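Side-chain contacts in pyruvate kinase (Pyrobaculum aerophilum, PDB 3QTG), which catalyses the last step of glycolysis, the transfer of a phosphoryl group from phosphoenolpyruvate to ADP, giving pyruvate and ATP: residues D360-G365 with G384-R389; A446-G449 with G453-S456. All coordinates share one frame; numbering follows the deposited sequence.

Contact 1 of 2, residues D360-G365 with G384-R389. With SO4 (sulfate ion), chain C.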
loop_
_atom_site.group_PDB
_atom_site.type_symbol
_atom_site.label_atom_id
_atom_site.label_comp_id
_atom_site.label_asym_id
_atom_site.label_seq_id
_atom_site.Cartn_x
_atom_site.Cartn_y
_atom_site.Cartn_z
ATOM N N ASP A 360 4.195 17.427 13.028
ATOM C CA ASP A 360 3.715 16.043 13.055
ATOM C C ASP A 360 4.451 15.196 12.024
ATOM O O ASP A 360 4.914 14.118 12.361
ATOM C CB ASP A 360 2.204 15.960 12.790
ATOM C CG ASP A 360 1.345 16.331 14.021
ATOM O OD1 ASP A 360 1.861 16.441 15.172
ATOM O OD2 ASP A 360 0.122 16.515 13.810
ATOM N N ARG A 361 4.549 15.685 10.780
ATOM C CA ARG A 361 5.269 14.982 9.706
ATOM C C ARG A 361 6.730 14.790 10.098
ATOM O O ARG A 361 7.253 13.709 9.935
ATOM C CB ARG A 361 5.149 15.703 8.355
ATOM C CG ARG A 361 3.714 16.045 8.006
ATOM C CD ARG A 361 3.514 16.553 6.567
ATOM N NE ARG A 361 2.085 16.694 6.302
ATOM C CZ ARG A 361 1.333 15.748 5.739
ATOM N NH1 ARG A 361 1.877 14.588 5.351
ATOM N NH2 ARG A 361 0.029 15.968 5.561
ATOM N N PHE A 362 7.361 15.818 10.663
ATOM C CA PHE A 362 8.741 15.699 11.166
ATOM C C PHE A 362 8.874 14.565 12.192
ATOM O O PHE A 362 9.752 13.693 12.054
ATOM C CB PHE A 362 9.215 17.027 11.778
ATOM C CG PHE A 362 10.587 16.968 12.431
ATOM C CD1 PHE A 362 11.740 17.037 11.664
ATOM C CD2 PHE A 362 10.712 16.876 13.812
ATOM C CE1 PHE A 362 12.997 17.016 12.255
ATOM C CE2 PHE A 362 11.949 16.849 14.423
ATOM C CZ PHE A 362 13.111 16.917 13.637
ATOM N N ALA A 363 8.004 14.570 13.209
ATOM C CA ALA A 363 8.090 13.585 14.313
ATOM C C ALA A 363 7.830 12.142 13.844
ATOM O O ALA A 363 8.573 11.228 14.186
ATOM C CB ALA A 363 7.174 13.971 15.470
ATOM N N LYS A 364 6.800 11.961 13.028
ATOM C CA LYS A 364 6.520 10.679 12.377
ATOM C C LYS A 364 7.731 10.163 11.580
ATOM O O LYS A 364 8.101 8.996 11.705
ATOM C CB LYS A 364 5.316 10.816 11.439
ATOM C CG LYS A 364 4.888 9.524 10.800
ATOM C CD LYS A 364 3.552 9.686 10.126
ATOM C CE LYS A 364 3.110 8.409 9.411
ATOM N NZ LYS A 364 3.835 8.279 8.084
ATOM N N GLY A 365 8.323 11.033 10.756
ATOM C CA GLY A 365 9.492 10.679 9.942
ATOM C C GLY A 365 10.672 10.253 10.795
ATOM O O GLY A 365 11.339 9.282 10.483
ATOM N N GLY A 384 8.279 19.732 27.176
ATOM C CA GLY A 384 7.688 18.421 26.884
ATOM C C GLY A 384 6.986 18.281 25.539
ATOM O O GLY A 384 6.529 17.199 25.208
ATOM N N THR A 385 6.910 19.356 24.756
ATOM C CA THR A 385 6.122 19.373 23.502
ATOM C C THR A 385 6.592 18.362 22.412
ATOM O O THR A 385 5.797 17.578 21.892
ATOM C CB THR A 385 6.064 20.794 22.919
ATOM O OG1 THR A 385 5.697 21.725 23.958
ATOM C CG2 THR A 385 5.046 20.886 21.760
ATOM N N LEU A 386 7.877 18.366 22.076
ATOM C CA LEU A 386 8.359 17.464 21.045
ATOM C C LEU A 386 8.351 16.034 21.567
ATOM O O LEU A 386 8.051 15.095 20.807
ATOM C CB LEU A 386 9.752 17.861 20.538
ATOM C CG LEU A 386 10.328 17.030 19.371
ATOM C CD1 LEU A 386 9.421 17.017 18.119
ATOM C CD2 LEU A 386 11.748 17.501 19.023
ATOM N N ALA A 387 8.662 15.868 22.856
ATOM C CA ALA A 387 8.720 14.529 23.459
ATOM C C ALA A 387 7.375 13.837 23.333
ATOM O O ALA A 387 7.298 12.694 22.884
ATOM C CB ALA A 387 9.143 14.610 24.922
ATOM N N ARG A 388 6.315 14.544 23.724
ATOM C CA ARG A 388 4.935 14.094 23.493
ATOM C C ARG A 388 4.569 13.860 22.019
ATOM O O ARG A 388 3.869 12.896 21.697
ATOM C CB ARG A 388 3.941 15.075 24.118
ATOM C CG ARG A 388 3.855 14.963 25.648
ATOM C CD ARG A 388 2.939 16.062 26.217
ATOM N NE ARG A 388 3.172 16.273 27.648
ATOM C CZ ARG A 388 2.429 15.712 28.598
ATOM N NH1 ARG A 388 1.404 14.922 28.264
ATOM N NH2 ARG A 388 2.694 15.945 29.880
ATOM N N ARG A 389 5.010 14.740 21.125
ATOM C CA ARG A 389 4.700 14.539 19.720
ATOM C C ARG A 389 5.370 13.254 19.183
ATOM O O ARG A 389 4.802 12.556 18.365
ATOM C CB ARG A 389 5.072 15.761 18.887
ATOM C CG ARG A 389 4.620 15.661 17.426
ATOM C CD ARG A 389 5.083 16.847 16.583
ATOM N NE ARG A 389 4.940 18.113 17.290
ATOM C CZ ARG A 389 3.815 18.809 17.390
ATOM N NH1 ARG A 389 3.809 19.946 18.090
ATOM N NH2 ARG A 389 2.698 18.380 16.804
HETATM S S SO4 C . 9.862 21.645 23.477
HETATM O O1 SO4 C . 11.199 22.031 23.869
HETATM O O2 SO4 C . 8.966 21.857 24.622
HETATM O O3 SO4 C . 9.823 20.233 23.098
HETATM O O4 SO4 C . 9.364 22.422 22.342
#
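R389 reaches across to helix 360-365 and meets D360 and A363 with different parts of one side chain. Its CG lies anti to the backbone N, which carries the chain toward the other helix, and CG rests 3.6 Å from A363 CB. A bend at chi3 (-42°) then turns the guanidinium to D360, where R389 NH2 donates to D360 OD1 at 2.7 Å in a salt bridge. The acceptor lies in the guanidinium plane, at its edge, yet NH2 stands above the carboxylate plane; the carboxylate and guanidinium planes are turned 47° apart. K392 NZ forms a second salt bridge to the same OD1, and OD2 accepts from Q356 N, so the carboxylate is held at both oxygens. An alanine in place of R389 would probably leave D360 with K392 as its remaining cationic partner here and uncover the methyl of A363.

Packing is close along this line, with A363 and R389 at the point of nearest backbone approach, CA to CA 6.5 Å. Beyond it the fit is looser: L386 CD1 lies 4.5 Å from F362 CE2, near the ring plane at its edge. R361 points away from the second helix and the end of K364 leads off from it, both on the partly exposed side. At the other end of that helix a sulfate, probably from the crystallisation liquor, accepts from L386 N through O3 (2.9 Å) and from T385 N through O2, an anion at a helix N-terminus.

The short helix axes pass 10.2 Å apart at a signed crossing angle of -62°. Both belong to the alpha/beta domain: strand 376-380 connects helix 358-373 to helix 385-391, L412 of helix 406-412 touches A387, and F362 packs on V459 of the second subunit.

Contact 2 of 2, residues A446-G449 with G453-S456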
loop_
_atom_site.group_PDB
_atom_site.type_symbol
_atom_site.label_atom_id
_atom_site.label_comp_id
_atom_site.label_asym_id
_atom_site.label_seq_id
_atom_site.Cartn_x
_atom_site.Cartn_y
_atom_site.Cartn_z
ATOM N N ALA A 446 18.917 11.596 17.768
ATOM C CA ALA A 446 18.777 12.611 18.805
ATOM C C ALA A 446 18.261 13.927 18.222
ATOM O O ALA A 446 18.798 14.401 17.241
ATOM C CB ALA A 446 20.117 12.826 19.513
ATOM N N THR A 447 17.218 14.507 18.828
ATOM C CA THR A 447 16.620 15.770 18.343
ATOM C C THR A 447 16.254 16.808 19.382
ATOM O O THR A 447 16.046 16.512 20.553
ATOM C CB THR A 447 15.231 15.590 17.652
ATOM O OG1 THR A 447 14.597 14.367 18.063
ATOM C CG2 THR A 447 15.328 15.685 16.215
ATOM N N TYR A 448 16.109 18.029 18.894
ATOM C CA TYR A 448 15.293 19.047 19.533
ATOM C C TYR A 448 14.622 19.890 18.438
ATOM O O TYR A 448 15.055 19.889 17.266
ATOM C CB TYR A 448 16.119 19.931 20.495
ATOM C CG TYR A 448 17.171 20.782 19.821
ATOM C CD1 TYR A 448 16.811 21.926 19.115
ATOM C CD2 TYR A 448 18.524 20.447 19.891
ATOM C CE1 TYR A 448 17.755 22.714 18.478
ATOM C CE2 TYR A 448 19.485 21.237 19.265
ATOM C CZ TYR A 448 19.081 22.372 18.562
ATOM O OH TYR A 448 19.989 23.168 17.912
ATOM N N GLY A 449 13.569 20.611 18.820
ATOM C CA GLY A 449 13.011 21.600 17.925
ATOM C C GLY A 449 11.732 22.234 18.397
ATOM O O GLY A 449 10.830 21.537 18.857
ATOM N N GLY A 453 11.583 27.469 14.863
ATOM C CA GLY A 453 13.049 27.358 14.962
ATOM C C GLY A 453 13.657 26.268 14.084
ATOM O O GLY A 453 12.939 25.491 13.444
ATOM N N VAL A 454 14.986 26.215 14.048
ATOM C CA VAL A 454 15.688 25.078 13.439
ATOM C C VAL A 454 15.436 23.831 14.276
ATOM O O VAL A 454 15.609 23.854 15.497
ATOM C CB VAL A 454 17.214 25.333 13.266
ATOM C CG1 VAL A 454 18.038 24.879 14.520
ATOM C CG2 VAL A 454 17.732 24.627 12.019
ATOM N N HIS A 455 14.959 22.771 13.628
ATOM C CA HIS A 455 14.945 21.448 14.233
ATOM C C HIS A 455 16.289 20.783 13.921
ATOM O O HIS A 455 16.788 20.856 12.800
ATOM C CB HIS A 455 13.770 20.608 13.720
ATOM C CG HIS A 455 12.424 21.124 14.138
ATOM N ND1 HIS A 455 12.048 22.447 13.995
ATOM C CD2 HIS A 455 11.357 20.490 14.672
ATOM C CE1 HIS A 455 10.819 22.607 14.445
ATOM N NE2 HIS A 455 10.371 21.433 14.848
ATOM N N SER A 456 16.890 20.184 14.935
ATOM C CA SER A 456 18.202 19.578 14.796
ATOM C C SER A 456 18.094 18.087 15.030
ATOM O O SER A 456 17.357 17.658 15.899
ATOM C CB SER A 456 19.195 20.210 15.775
ATOM O OG SER A 456 20.504 19.680 15.574
#
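Y448 and S456 form an antiparallel, hydrogen-bonded pair in the beta hairpin of strands 444-448 and 455-460, at the border, within this chain, of the mixed sheet of the alpha/beta domain. Among the backbone bonds, S456 N donates to Y448 O at 3.0 Å and 163°, with the donor nearly in line with the carbonyl. The return bond, from Y448 N to S456 O, is longer at 3.3 Å, and the position of that oxygen is less certain. A CA-H...O contact from H455 CA to Y448 O (3.4 Å) adds a second approach to the same carbonyl.

CH-pi contacts supply the side-chain part. S456 CB lies over one face of the Y448 ring, 3.8 Å from its centroid and offset toward the rim. Y448 can lay its ring there because CG stands between the backbone N and the carbonyl carbon. On another ring, G449 CA sits over the centre of the H455 imidazole, 12° off the normal; a CB on G449 would clash with H455 CD2, so the close approach depends on the missing side chain.

Polar ends mostly look beyond the hairpin. Y448 OH is hydrogen-bonded to E429 OE1, and S456 OG to K458 NZ of the second subunit, whose strand also pairs with H455 and S456 and continues the sheet across the interface. The imidazole has one bond within its own segment: H455 ND1 donates to G453 O at 3.2 Å, the oxygen lying in the ring plane while the donor stands 47° out of the carbonyl plane.

In the fold
Contacts 1 and 2 follow one another along the chain, and their centres lie about 10 Å apart in the alpha/beta domain. They touch directly through two residues of contact 1. F362 meets the H455 ring edge-to-face, its CE2 lying 3.7 Å from H455 CD2, while L386 CD2 lies 3.6 Å from G449 N. The apolar, looser part of contact 1 thus backs onto the hairpin of contact 2, and both border the second subunit of the tetramer. G449 CA is 5.8 Å from O4 of the sulfate at the start of helix 385-391, so both contacts come near this anion site. Both lie away from the probable substrate, nucleotide and metal sites, as placed by analogy with related pyruvate kinases.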